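Local coordinates for outer membrane protein OMP121 (Bacteroides thetaiotaomicron, PDB 5FQ8) that probably takes up a nutrient across the outer membrane as a TonB-dependent receptor, with a plug domain inside a beta-barrel, at residues Q72-S77 against D822-G827; T76-G81 against P971-F976; T954-D959 against G965-N970. All blocks are in the same frame, centred on the assembly; numbering follows the deposited sequence.

Contact 1: Q72-S77 against D822-G827; sequences QISSTS and DIRQGG
The guanidinium of Arg824 overlaps the backbone at Ile73 and the hydroxyl of Ser74, a plug-to-barrel contact of the kind found in TonB-dependent receptors. Strand 72-75 belongs to the plug and strand 822-825 to the barrel wall. Their axes run at 100° to each other and come no closer than 10.7 Å, a gap that the long Arg824 side chain bridges. Arg824 does this with its chain extended from CG to NE (chi3 177°). Its NH2 gives a nearly straight hydrogen bond (170°) to Ile73 O at 2.8 Å, with the oxygen lying in the guanidinium plane. Arg824 NH1 bonds Ser74 OG at 2.7 Å and reaches Ile73 O again only weakly. On its own strand, Asp822 takes the group side-on, holding NE and NH2 in a salt bridge that should fix its rotation; this carboxylate also pairs with Arg908 on strand 899-915. A leucine in place of Arg824 would probably leave Ile73 O without its barrel donor and the Asp822 charge with one partner fewer. The two grips on Asp822 differ: Asp822 OD2 meets Arg824 NH2 at 3.0 Å on its syn side but tilted out of the carboxylate plane, whereas OD1 receives NE from above that plane.

Contact 2: T76-G81 against P971-F976; sequences TSSDPG and PSSRRF. With C8E ((hydroxyethyloxy)tri(ethyloxy)octane), chain O.
The turn joining plug strands 71-75 and 84-88 meets the beginning of the last barrel strand, 973-983, at this second plug-to-barrel interface. One serine makes the approach. The CA atoms of Ser78 and Ser972 come within 4.7 Å, and the CB of Ser78 is directed at the barrel segment. Ser78 OG accepts a hydrogen bond from Ser973 N at 2.5 Å with an angle of 143° at the hydrogen, a length not to be read closely at this resolution. Ser78 CB, besides, packs 3.7 Å from Pro971 O. The Ser972 hydroxyl is hydrogen-bonded to Asp950, outside the contact. Further along the strand, Arg975 is bent at chi3 (-68°), which folds its guanidinium back so that NH1 makes a weak bond to Ser973 OG and brings its edge near Ser78 OG. In the loop before the strand, Asn970 ND2 probably donates to Asp79 OD1, though the pair is modelled too close for its length to be trusted. At the far end of the segment Phe976 meets a detergent molecule: its ring presents one face to the alkyl chain, and C8E C7 sits 3.6 Å above the ring plane of Phe976, over its centre.

Contact 3: T954-D959 against G965-N970; sequences TSFGND and GEYTAN
Gly965 O is approached by three groups of the facing segment. Thr954 OG1 lies 3.0 Å from Gly965 O, but its one hydroxyl proton also has Gly962 O as an acceptor, so it is not settled which of the two carbonyls receives it. Thr954 CA adds a C-H...O contact to Gly965 O at 3.5 Å, and the Phe956 ring brings its CD2 edge near the same carbonyl, which lies close to the ring plane. As acceptor, Thr954 OG1 takes the amide Phe956 N at 3.1 Å with an angle of 154°, which defines an ST turn; OG1 stands opposite the backbone N about the CA-CB bond (chi1 -160°), beside the carbonyl carbon and within reach of that amide. The settled hydrogen bond across the contact runs from Tyr967 N to Ser955 OG, 3.2 Å long and bent to 150°. Ala969 CB rests 3.7 Å from Thr954 O. Apolar packing completes the joint: Phe956 CZ touches Tyr967 CB at 3.6 Å, the two side chains slanting past each other, and the Phe956 ring also meets Tyr745. Tyr967 itself extends to a hydrogen bond with Gln326. These contacts join two parts of the long connection between barrel strands 928-941 and 973-983, with an ST turn at Thr954, in a TonB-dependent receptor barrel.

From the N terminus, residues 72-81 of the plug supply the first segments of both contact 1 and contact 2, which share Thr76 and Ser77. Contact 1 closes 744 intervening residues against barrel strand 815-825; contact 2 spans 889 and reaches the start of the final strand, 973-983, so their loops overlap and that of contact 2 ends later. Contact 3 closes a short loop of five residues, lies beyond contact 1 in the chain and is nested inside the loop of contact 2. The three are also joined in space: Thr76 O probably bonds Thr954 N, and Thr76 CG2 packs against Asn958 CB. Together they tie one plug hairpin to two barrel strands and to the loop entering the last strand.

Contact 1: Q72-S77 against D822-G827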
ATOM      1  N   GLN B  72       6.671  25.387  30.765  1.00 26.74           N
ATOM      2  CA  GLN B  72       5.404  25.648  30.089  1.00 26.41           C
ATOM      3  C   GLN B  72       4.835  24.319  29.623  1.00 25.99           C
ATOM      4  O   GLN B  72       5.285  23.754  28.628  1.00 33.11           O
ATOM      5  CB  GLN B  72       5.626  26.620  28.937  1.00 26.34           C
ATOM      6  CG  GLN B  72       4.466  26.794  27.983  1.00 25.99           C
ATOM      7  CD  GLN B  72       4.841  27.668  26.802  1.00 35.06           C
ATOM      8  OE1 GLN B  72       5.368  28.751  26.970  1.00 26.29           O
ATOM      9  NE2 GLN B  72       4.589  27.184  25.601  1.00 40.56           N
ATOM     10  N   ILE B  73       3.847  23.811  30.345  1.00 25.97           N
ATOM     11  CA  ILE B  73       3.289  22.493  30.092  1.00 25.66           C
ATOM     12  C   ILE B  73       1.879  22.663  29.568  1.00 25.41           C
ATOM     13  O   ILE B  73       1.072  23.371  30.170  1.00 33.37           O
ATOM     14  CB  ILE B  73       3.311  21.627  31.360  1.00 30.66           C
ATOM     15  CG1 ILE B  73       4.744  21.310  31.736  1.00 26.13           C
ATOM     16  CG2 ILE B  73       2.491  20.364  31.175  1.00 25.70           C
ATOM     17  CD1 ILE B  73       4.861  20.720  33.079  1.00 26.46           C
ATOM     18  N   SER B  74       1.587  22.025  28.445  1.00 28.71           N
ATOM     19  CA  SER B  74       0.282  22.157  27.819  1.00 25.19           C
ATOM     20  C   SER B  74      -0.092  20.859  27.126  1.00 27.55           C
ATOM     21  O   SER B  74       0.772  20.129  26.636  1.00 24.35           O
ATOM     22  CB  SER B  74       0.257  23.307  26.812  1.00 24.73           C
ATOM     23  OG  SER B  74       0.556  24.549  27.412  1.00 25.06           O
ATOM     24  N   SER B  75      -1.383  20.577  27.094  1.00 26.89           N
ATOM     25  CA  SER B  75      -1.888  19.425  26.373  1.00 24.09           C
ATOM     26  C   SER B  75      -2.289  19.838  24.973  1.00 28.68           C
ATOM     27  O   SER B  75      -2.732  20.963  24.747  1.00 33.21           O
ATOM     28  CB  SER B  75      -3.085  18.842  27.096  1.00 34.41           C
ATOM     29  OG  SER B  75      -4.131  19.791  27.109  1.00 38.99           O
ATOM     30  N   THR B  76      -2.135  18.919  24.029  1.00 23.59           N
ATOM     31  CA  THR B  76      -2.484  19.245  22.655  1.00 23.37           C
ATOM     32  C   THR B  76      -3.982  19.394  22.484  1.00 23.33           C
ATOM     33  O   THR B  76      -4.433  20.260  21.737  1.00 23.29           O
ATOM     34  CB  THR B  76      -1.949  18.188  21.692  1.00 25.45           C
ATOM     35  OG1 THR B  76      -2.620  16.933  21.895  1.00 23.10           O
ATOM     36  CG2 THR B  76      -0.456  18.014  21.876  1.00 28.30           C
ATOM     37  N   SER B  77      -4.763  18.583  23.163  1.00 23.38           N
ATOM     38  CA  SER B  77      -6.206  18.712  23.105  1.00 23.40           C
ATOM     39  C   SER B  77      -6.797  17.887  24.233  1.00 23.57           C
ATOM     40  O   SER B  77      -6.082  17.254  25.009  1.00 23.66           O
ATOM     41  CB  SER B  77      -6.758  18.275  21.751  1.00 23.18           C
ATOM     42  OG  SER B  77      -6.705  16.864  21.587  1.00 23.08           O
ATOM     43  N   ASP B 822      -4.086  28.521  36.768  1.00 28.17           N
ATOM     44  CA  ASP B 822      -3.095  28.737  35.728  1.00 27.89           C
ATOM     45  C   ASP B 822      -3.405  30.069  35.085  1.00 27.96           C
ATOM     46  O   ASP B 822      -4.559  30.337  34.746  1.00 27.89           O
ATOM     47  CB  ASP B 822      -3.124  27.622  34.689  1.00 27.34           C
ATOM     48  CG  ASP B 822      -1.778  27.372  34.069  1.00 27.15           C
ATOM     49  OD1 ASP B 822      -0.987  28.327  33.955  1.00 27.35           O
ATOM     50  OD2 ASP B 822      -1.511  26.213  33.701  1.00 28.46           O
ATOM     51  N   ILE B 823      -2.395  30.917  34.954  1.00 28.16           N
ATOM     52  CA  ILE B 823      -2.602  32.240  34.390  1.00 28.30           C
ATOM     53  C   ILE B 823      -1.515  32.518  33.373  1.00 28.12           C
ATOM     54  O   ILE B 823      -0.346  32.669  33.736  1.00 28.35           O
ATOM     55  CB  ILE B 823      -2.628  33.335  35.457  1.00 28.92           C
ATOM     56  CG1 ILE B 823      -3.821  33.133  36.372  1.00 29.12           C
ATOM     57  CG2 ILE B 823      -2.730  34.680  34.799  1.00 29.09           C
ATOM     58  CD1 ILE B 823      -3.480  32.401  37.604  1.00 29.36           C
ATOM     59  N   ARG B 824      -1.901  32.595  32.108  1.00 27.76           N
ATOM     60  CA  ARG B 824      -0.980  32.841  31.010  1.00 27.58           C
ATOM     61  C   ARG B 824      -1.565  33.965  30.190  1.00 27.64           C
ATOM     62  O   ARG B 824      -2.731  33.893  29.792  1.00 27.46           O
ATOM     63  CB  ARG B 824      -0.783  31.598  30.141  1.00 27.05           C
ATOM     64  CG  ARG B 824      -0.694  30.307  30.924  1.00 26.94           C
ATOM     65  CD  ARG B 824      -0.361  29.136  30.060  1.00 26.48           C
ATOM     66  NE  ARG B 824      -0.227  27.965  30.895  1.00 26.46           N
ATOM     67  CZ  ARG B 824       0.175  26.783  30.471  1.00 30.70           C
ATOM     68  NH1 ARG B 824       0.494  26.607  29.202  1.00 27.33           N
ATOM     69  NH2 ARG B 824       0.261  25.782  31.326  1.00 34.92           N
ATOM     70  N   GLN B 825      -0.764  34.994  29.945  1.00 27.93           N
ATOM     71  CA  GLN B 825      -1.252  36.225  29.355  1.00 28.13           C
ATOM     72  C   GLN B 825      -0.347  36.634  28.214  1.00 28.06           C
ATOM     73  O   GLN B 825       0.873  36.722  28.386  1.00 28.24           O
ATOM     74  CB  GLN B 825      -1.315  37.347  30.394  1.00 35.79           C
ATOM     75  CG  GLN B 825      -2.375  37.149  31.444  1.00 35.46           C
ATOM     76  CD  GLN B 825      -3.768  37.466  30.938  1.00 36.26           C
ATOM     77  OE1 GLN B 825      -3.929  38.249  30.003  1.00 37.49           O
ATOM     78  NE2 GLN B 825      -4.785  36.858  31.555  1.00 28.74           N
ATOM     79  N   GLY B 826      -0.945  36.898  27.068  1.00 27.85           N
ATOM     80  CA  GLY B 826      -0.206  37.458  25.962  1.00 27.86           C
ATOM     81  C   GLY B 826       0.012  36.456  24.840  1.00 27.33           C
ATOM     82  O   GLY B 826       0.037  35.240  25.038  1.00 30.49           O
ATOM     83  N   GLY B 827       0.177  36.996  23.643  1.00 27.31           N
ATOM     84  CA  GLY B 827       0.402  36.190  22.471  1.00 26.88           C
ATOM     85  C   GLY B 827      -0.868  35.944  21.687  1.00 26.58           C
ATOM     86  O   GLY B 827      -1.958  36.409  22.023  1.00 26.71           O
TER

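Contact 2: T76-G81 against P971-F976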
ATOM      1  N   THR B  76      -2.135  18.919  24.029  1.00 23.59           N
ATOM      2  CA  THR B  76      -2.484  19.245  22.655  1.00 23.37           C
ATOM      3  C   THR B  76      -3.982  19.394  22.484  1.00 23.33           C
ATOM      4  O   THR B  76      -4.433  20.260  21.737  1.00 23.29           O
ATOM      5  CB  THR B  76      -1.949  18.188  21.692  1.00 25.45           C
ATOM      6  OG1 THR B  76      -2.620  16.933  21.895  1.00 23.10           O
ATOM      7  CG2 THR B  76      -0.456  18.014  21.876  1.00 28.30           C
ATOM      8  N   SER B  77      -4.763  18.583  23.163  1.00 23.38           N
ATOM      9  CA  SER B  77      -6.206  18.712  23.105  1.00 23.40           C
ATOM     10  C   SER B  77      -6.797  17.887  24.233  1.00 23.57           C
ATOM     11  O   SER B  77      -6.082  17.254  25.009  1.00 23.66           O
ATOM     12  CB  SER B  77      -6.758  18.275  21.751  1.00 23.18           C
ATOM     13  OG  SER B  77      -6.705  16.864  21.587  1.00 23.08           O
ATOM     14  N   SER B  78      -8.117  17.888  24.305  1.00 23.64           N
ATOM     15  CA  SER B  78      -8.838  17.086  25.267  1.00 23.83           C
ATOM     16  C   SER B  78      -9.074  15.669  24.779  1.00 23.71           C
ATOM     17  O   SER B  78      -9.742  14.894  25.463  1.00 23.88           O
ATOM     18  CB  SER B  78     -10.172  17.748  25.603  1.00 49.48           C
ATOM     19  OG  SER B  78     -10.028  18.690  26.663  1.00 42.16           O
ATOM     20  N   ASP B  79      -8.551  15.316  23.647  1.00 23.46           N
ATOM     21  CA  ASP B  79      -8.818  14.003  23.109  1.00 23.38           C
ATOM     22  C   ASP B  79      -8.000  12.983  23.877  1.00 30.84           C
ATOM     23  O   ASP B  79      -6.813  13.204  24.112  1.00 35.01           O
ATOM     24  CB  ASP B  79      -8.477  13.951  21.625  1.00 23.12           C
ATOM     25  CG  ASP B  79      -9.242  14.952  20.826  1.00 23.06           C
ATOM     26  OD1 ASP B  79     -10.387  14.639  20.448  1.00 23.10           O
ATOM     27  OD2 ASP B  79      -8.699  16.044  20.590  1.00 23.01           O
ATOM     28  N   PRO B  80      -8.584  11.857  24.255  1.00 25.78           N
ATOM     29  CA  PRO B  80      -7.864  10.893  25.077  1.00 23.75           C
ATOM     30  C   PRO B  80      -6.625  10.377  24.379  1.00 23.58           C
ATOM     31  O   PRO B  80      -6.603  10.191  23.163  1.00 25.70           O
ATOM     32  CB  PRO B  80      -8.899   9.790  25.291  1.00 23.92           C
ATOM     33  CG  PRO B  80     -10.184  10.481  25.222  1.00 23.98           C
ATOM     34  CD  PRO B  80     -10.002  11.499  24.133  1.00 25.84           C
ATOM     35  N   GLY B  81      -5.577  10.184  25.163  1.00 23.70           N
ATOM     36  CA  GLY B  81      -4.348   9.651  24.649  1.00 23.61           C
ATOM     37  C   GLY B  81      -3.475  10.627  23.920  1.00 23.42           C
ATOM     38  O   GLY B  81      -2.451  10.212  23.379  1.00 23.35           O
ATOM     39  N   PRO B 971     -13.285  20.301  20.825  1.00 23.69           N
ATOM     40  CA  PRO B 971     -13.459  21.130  22.020  1.00 23.96           C
ATOM     41  C   PRO B 971     -12.745  20.542  23.224  1.00 24.02           C
ATOM     42  O   PRO B 971     -12.683  19.327  23.390  1.00 25.53           O
ATOM     43  CB  PRO B 971     -14.973  21.127  22.223  1.00 24.19           C
ATOM     44  CG  PRO B 971     -15.540  20.808  20.927  1.00 24.05           C
ATOM     45  CD  PRO B 971     -14.570  19.927  20.228  1.00 23.75           C
ATOM     46  N   SER B 972     -12.203  21.416  24.063  1.00 24.18           N
ATOM     47  CA  SER B 972     -11.585  20.953  25.292  1.00 24.30           C
ATOM     48  C   SER B 972     -12.654  20.556  26.290  1.00 24.58           C
ATOM     49  O   SER B 972     -13.819  20.936  26.181  1.00 26.87           O
ATOM     50  CB  SER B 972     -10.674  22.014  25.889  1.00 31.89           C
ATOM     51  OG  SER B 972     -11.407  23.003  26.579  1.00 34.53           O
ATOM     52  N   SER B 973     -12.261  19.753  27.255  1.00 24.68           N
ATOM     53  CA  SER B 973     -13.236  19.187  28.165  1.00 24.96           C
ATOM     54  C   SER B 973     -12.947  19.599  29.595  1.00 25.30           C
ATOM     55  O   SER B 973     -11.860  20.064  29.937  1.00 25.30           O
ATOM     56  CB  SER B 973     -13.274  17.661  28.073  1.00 24.87           C
ATOM     57  OG  SER B 973     -12.065  17.101  28.535  1.00 24.84           O
ATOM     58  N   ARG B 974     -13.967  19.410  30.413  1.00 26.36           N
ATOM     59  CA  ARG B 974     -13.926  19.593  31.858  1.00 27.28           C
ATOM     60  C   ARG B 974     -13.920  18.212  32.499  1.00 26.11           C
ATOM     61  O   ARG B 974     -14.791  17.396  32.203  1.00 26.11           O
ATOM     62  CB  ARG B 974     -15.158  20.378  32.293  1.00 26.35           C
ATOM     63  CG  ARG B 974     -14.983  21.287  33.399  1.00 26.72           C
ATOM     64  CD  ARG B 974     -16.331  21.536  34.002  1.00 29.21           C
ATOM     65  NE  ARG B 974     -17.263  22.171  33.078  1.00 27.07           N
ATOM     66  CZ  ARG B 974     -17.350  23.482  32.901  1.00 27.17           C
ATOM     67  NH1 ARG B 974     -16.547  24.284  33.568  1.00 27.33           N
ATOM     68  NH2 ARG B 974     -18.226  23.984  32.055  1.00 27.14           N
ATOM     69  N   ARG B 975     -12.948  17.932  33.354  1.00 26.23           N
ATOM     70  CA  ARG B 975     -12.816  16.592  33.913  1.00 31.05           C
ATOM     71  C   ARG B 975     -12.958  16.585  35.431  1.00 26.82           C
ATOM     72  O   ARG B 975     -12.465  17.484  36.113  1.00 27.73           O
ATOM     73  CB  ARG B 975     -11.486  15.984  33.494  1.00 31.02           C
ATOM     74  CG  ARG B 975     -11.380  15.817  32.009  1.00 25.60           C
ATOM     75  CD  ARG B 975      -9.991  15.430  31.585  1.00 25.38           C
ATOM     76  NE  ARG B 975      -9.009  16.489  31.788  1.00 28.49           N
ATOM     77  CZ  ARG B 975      -8.798  17.488  30.938  1.00 29.26           C
ATOM     78  NH1 ARG B 975      -9.513  17.581  29.832  1.00 29.85           N
ATOM     79  NH2 ARG B 975      -7.874  18.400  31.197  1.00 34.08           N
ATOM     80  N   PHE B 976     -13.622  15.550  35.954  1.00 27.06           N
ATOM     81  CA  PHE B 976     -13.916  15.446  37.383  1.00 27.58           C
ATOM     82  C   PHE B 976     -14.216  14.000  37.761  1.00 27.76           C
ATOM     83  O   PHE B 976     -15.011  13.338  37.096  1.00 29.74           O
ATOM     84  CB  PHE B 976     -15.094  16.343  37.770  1.00 28.31           C
ATOM     85  CG  PHE B 976     -16.341  16.139  36.945  1.00 27.80           C
ATOM     86  CD1 PHE B 976     -16.543  16.849  35.780  1.00 27.46           C
ATOM     87  CD2 PHE B 976     -17.328  15.273  37.359  1.00 28.11           C
ATOM     88  CE1 PHE B 976     -17.695  16.676  35.035  1.00 27.42           C
ATOM     89  CE2 PHE B 976     -18.479  15.094  36.622  1.00 28.77           C
ATOM     90  CZ  PHE B 976     -18.667  15.798  35.458  1.00 27.73           C
TER
HETATM   91  C1  C8E O1989     -14.135  18.220  43.481  1.00 19.42           C
HETATM   92  C2  C8E O1989     -14.460  19.139  42.312  1.00 23.13           C
HETATM   93  C3  C8E O1989     -15.736  18.713  41.592  1.00 27.79           C
HETATM   94  C4  C8E O1989     -16.023  19.631  40.408  1.00 27.61           C
HETATM   95  C5  C8E O1989     -17.432  19.486  39.842  1.00 27.55           C
HETATM   96  C6  C8E O1989     -17.392  19.320  38.324  1.00 26.71           C
HETATM   97  C7  C8E O1989     -18.774  19.101  37.719  1.00 27.56           C
HETATM   98  C8  C8E O1989     -19.156  20.276  36.831  1.00 29.05           C
HETATM   99  O9  C8E O1989     -20.333  19.988  36.115  1.00 25.92           O

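Contact 3: T954-D959 against G965-N970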
ATOM      1  N   THR B 954      -4.155  22.523  19.846  1.00 28.63           N
ATOM      2  CA  THR B 954      -3.428  22.563  18.581  1.00 23.13           C
ATOM      3  C   THR B 954      -3.886  21.462  17.647  1.00 22.90           C
ATOM      4  O   THR B 954      -4.582  20.530  18.033  1.00 22.84           O
ATOM      5  CB  THR B 954      -1.926  22.442  18.766  1.00 23.18           C
ATOM      6  OG1 THR B 954      -1.286  22.939  17.600  1.00 23.14           O
ATOM      7  CG2 THR B 954      -1.522  21.011  18.956  1.00 23.05           C
ATOM      8  N   SER B 955      -3.473  21.591  16.396  1.00 22.80           N
ATOM      9  CA  SER B 955      -3.591  20.529  15.414  1.00 22.61           C
ATOM     10  C   SER B 955      -2.252  20.217  14.800  1.00 22.57           C
ATOM     11  O   SER B 955      -2.185  19.469  13.829  1.00 22.45           O
ATOM     12  CB  SER B 955      -4.579  20.899  14.322  1.00 22.57           C
ATOM     13  OG  SER B 955      -5.886  20.793  14.822  1.00 22.61           O
ATOM     14  N   PHE B 956      -1.193  20.747  15.360  1.00 22.70           N
ATOM     15  CA  PHE B 956       0.109  20.706  14.743  1.00 22.72           C
ATOM     16  C   PHE B 956       1.162  20.259  15.740  1.00 25.87           C
ATOM     17  O   PHE B 956       2.324  20.632  15.639  1.00 24.82           O
ATOM     18  CB  PHE B 956       0.423  22.069  14.136  1.00 24.71           C
ATOM     19  CG  PHE B 956      -0.700  22.608  13.306  1.00 23.17           C
ATOM     20  CD1 PHE B 956      -0.917  22.132  12.034  1.00 22.70           C
ATOM     21  CD2 PHE B 956      -1.569  23.541  13.817  1.00 22.93           C
ATOM     22  CE1 PHE B 956      -1.956  22.590  11.280  1.00 22.70           C
ATOM     23  CE2 PHE B 956      -2.611  24.006  13.069  1.00 22.93           C
ATOM     24  CZ  PHE B 956      -2.810  23.531  11.790  1.00 22.81           C
ATOM     25  N   GLY B 957       0.766  19.461  16.707  1.00 27.40           N
ATOM     26  CA  GLY B 957       1.721  18.770  17.542  1.00 27.41           C
ATOM     27  C   GLY B 957       2.075  19.488  18.825  1.00 32.22           C
ATOM     28  O   GLY B 957       1.588  20.570  19.148  1.00 33.61           O
ATOM     29  N   ASN B 958       2.958  18.855  19.578  1.00 28.52           N
ATOM     30  CA  ASN B 958       3.293  19.315  20.908  1.00 25.54           C
ATOM     31  C   ASN B 958       4.590  20.090  20.956  1.00 23.71           C
ATOM     32  O   ASN B 958       5.158  20.233  22.033  1.00 23.96           O
ATOM     33  CB  ASN B 958       3.388  18.121  21.844  1.00 27.07           C
ATOM     34  CG  ASN B 958       4.585  17.258  21.551  1.00 32.64           C
ATOM     35  OD1 ASN B 958       5.042  17.187  20.429  1.00 23.46           O
ATOM     36  ND2 ASN B 958       5.104  16.602  22.565  1.00 40.50           N
ATOM     37  N   ASP B 959       5.101  20.557  19.824  1.00 24.98           N
ATOM     38  CA  ASP B 959       6.305  21.364  19.906  1.00 26.50           C
ATOM     39  C   ASP B 959       6.098  22.712  19.233  1.00 24.01           C
ATOM     40  O   ASP B 959       5.002  23.275  19.286  1.00 23.94           O
ATOM     41  CB  ASP B 959       7.492  20.628  19.304  1.00 23.97           C
ATOM     42  CG  ASP B 959       8.787  21.051  19.926  1.00 24.32           C
ATOM     43  OD1 ASP B 959       9.198  22.189  19.684  1.00 24.57           O
ATOM     44  OD2 ASP B 959       9.393  20.276  20.681  1.00 25.78           O
ATOM     45  N   GLY B 965      -1.434  27.365  15.972  1.00 23.72           N
ATOM     46  CA  GLY B 965      -2.839  27.500  16.244  1.00 23.71           C
ATOM     47  C   GLY B 965      -3.533  26.165  16.254  1.00 23.45           C
ATOM     48  O   GLY B 965      -2.906  25.119  16.311  1.00 23.29           O
ATOM     49  N   GLU B 966      -4.851  26.253  16.225  1.00 23.45           N
ATOM     50  CA  GLU B 966      -5.743  25.112  16.298  1.00 23.27           C
ATOM     51  C   GLU B 966      -6.560  25.079  15.024  1.00 23.18           C
ATOM     52  O   GLU B 966      -7.046  26.116  14.579  1.00 25.66           O
ATOM     53  CB  GLU B 966      -6.663  25.221  17.506  1.00 39.93           C
ATOM     54  CG  GLU B 966      -8.099  24.822  17.229  1.00 43.70           C
ATOM     55  CD  GLU B 966      -8.958  26.004  16.890  1.00 37.34           C
ATOM     56  OE1 GLU B 966      -8.503  27.120  17.132  1.00 28.62           O
ATOM     57  OE2 GLU B 966     -10.071  25.831  16.376  1.00 36.95           O
ATOM     58  N   TYR B 967      -6.718  23.901  14.435  1.00 22.97           N
ATOM     59  CA  TYR B 967      -7.362  23.791  13.137  1.00 23.33           C
ATOM     60  C   TYR B 967      -8.654  22.996  13.275  1.00 22.88           C
ATOM     61  O   TYR B 967      -8.807  21.920  12.710  1.00 22.74           O
ATOM     62  CB  TYR B 967      -6.416  23.183  12.104  1.00 22.77           C
ATOM     63  CG  TYR B 967      -6.727  23.718  10.741  1.00 38.04           C
ATOM     64  CD1 TYR B 967      -6.386  25.010  10.398  1.00 23.00           C
ATOM     65  CD2 TYR B 967      -7.430  22.962   9.820  1.00 31.52           C
ATOM     66  CE1 TYR B 967      -6.694  25.519   9.167  1.00 23.09           C
ATOM     67  CE2 TYR B 967      -7.743  23.468   8.591  1.00 27.52           C
ATOM     68  CZ  TYR B 967      -7.372  24.750   8.277  1.00 23.00           C
ATOM     69  OH  TYR B 967      -7.671  25.277   7.061  1.00 27.08           O
ATOM     70  N   THR B 968      -9.617  23.598  13.966  1.00 23.04           N
ATOM     71  CA  THR B 968     -10.811  22.927  14.466  1.00 23.16           C
ATOM     72  C   THR B 968     -10.445  21.654  15.210  1.00 22.95           C
ATOM     73  O   THR B 968     -11.033  20.594  15.014  1.00 22.89           O
ATOM     74  CB  THR B 968     -11.827  22.635  13.368  1.00 23.08           C
ATOM     75  OG1 THR B 968     -11.165  22.180  12.195  1.00 22.92           O
ATOM     76  CG2 THR B 968     -12.597  23.868  13.050  1.00 23.30           C
ATOM     77  N   ALA B 969      -9.451  21.775  16.078  1.00 26.70           N
ATOM     78  CA  ALA B 969      -9.256  20.794  17.127  1.00 26.81           C
ATOM     79  C   ALA B 969     -10.558  20.590  17.876  1.00 27.66           C
ATOM     80  O   ALA B 969     -11.408  21.474  17.928  1.00 23.25           O
ATOM     81  CB  ALA B 969      -8.173  21.249  18.090  1.00 23.01           C
ATOM     82  N   ASN B 970     -10.723  19.407  18.442  1.00 26.06           N
ATOM     83  CA  ASN B 970     -11.954  19.120  19.145  1.00 30.95           C
ATOM     84  C   ASN B 970     -12.069  19.986  20.398  1.00 23.47           C
ATOM     85  O   ASN B 970     -11.061  20.378  20.981  1.00 25.37           O
ATOM     86  CB  ASN B 970     -12.003  17.651  19.523  1.00 34.09           C
ATOM     87  CG  ASN B 970     -12.007  16.750  18.333  1.00 31.35           C
ATOM     88  OD1 ASN B 970     -12.661  17.013  17.338  1.00 29.75           O
ATOM     89  ND2 ASN B 970     -11.268  15.666  18.428  1.00 40.39           N
TER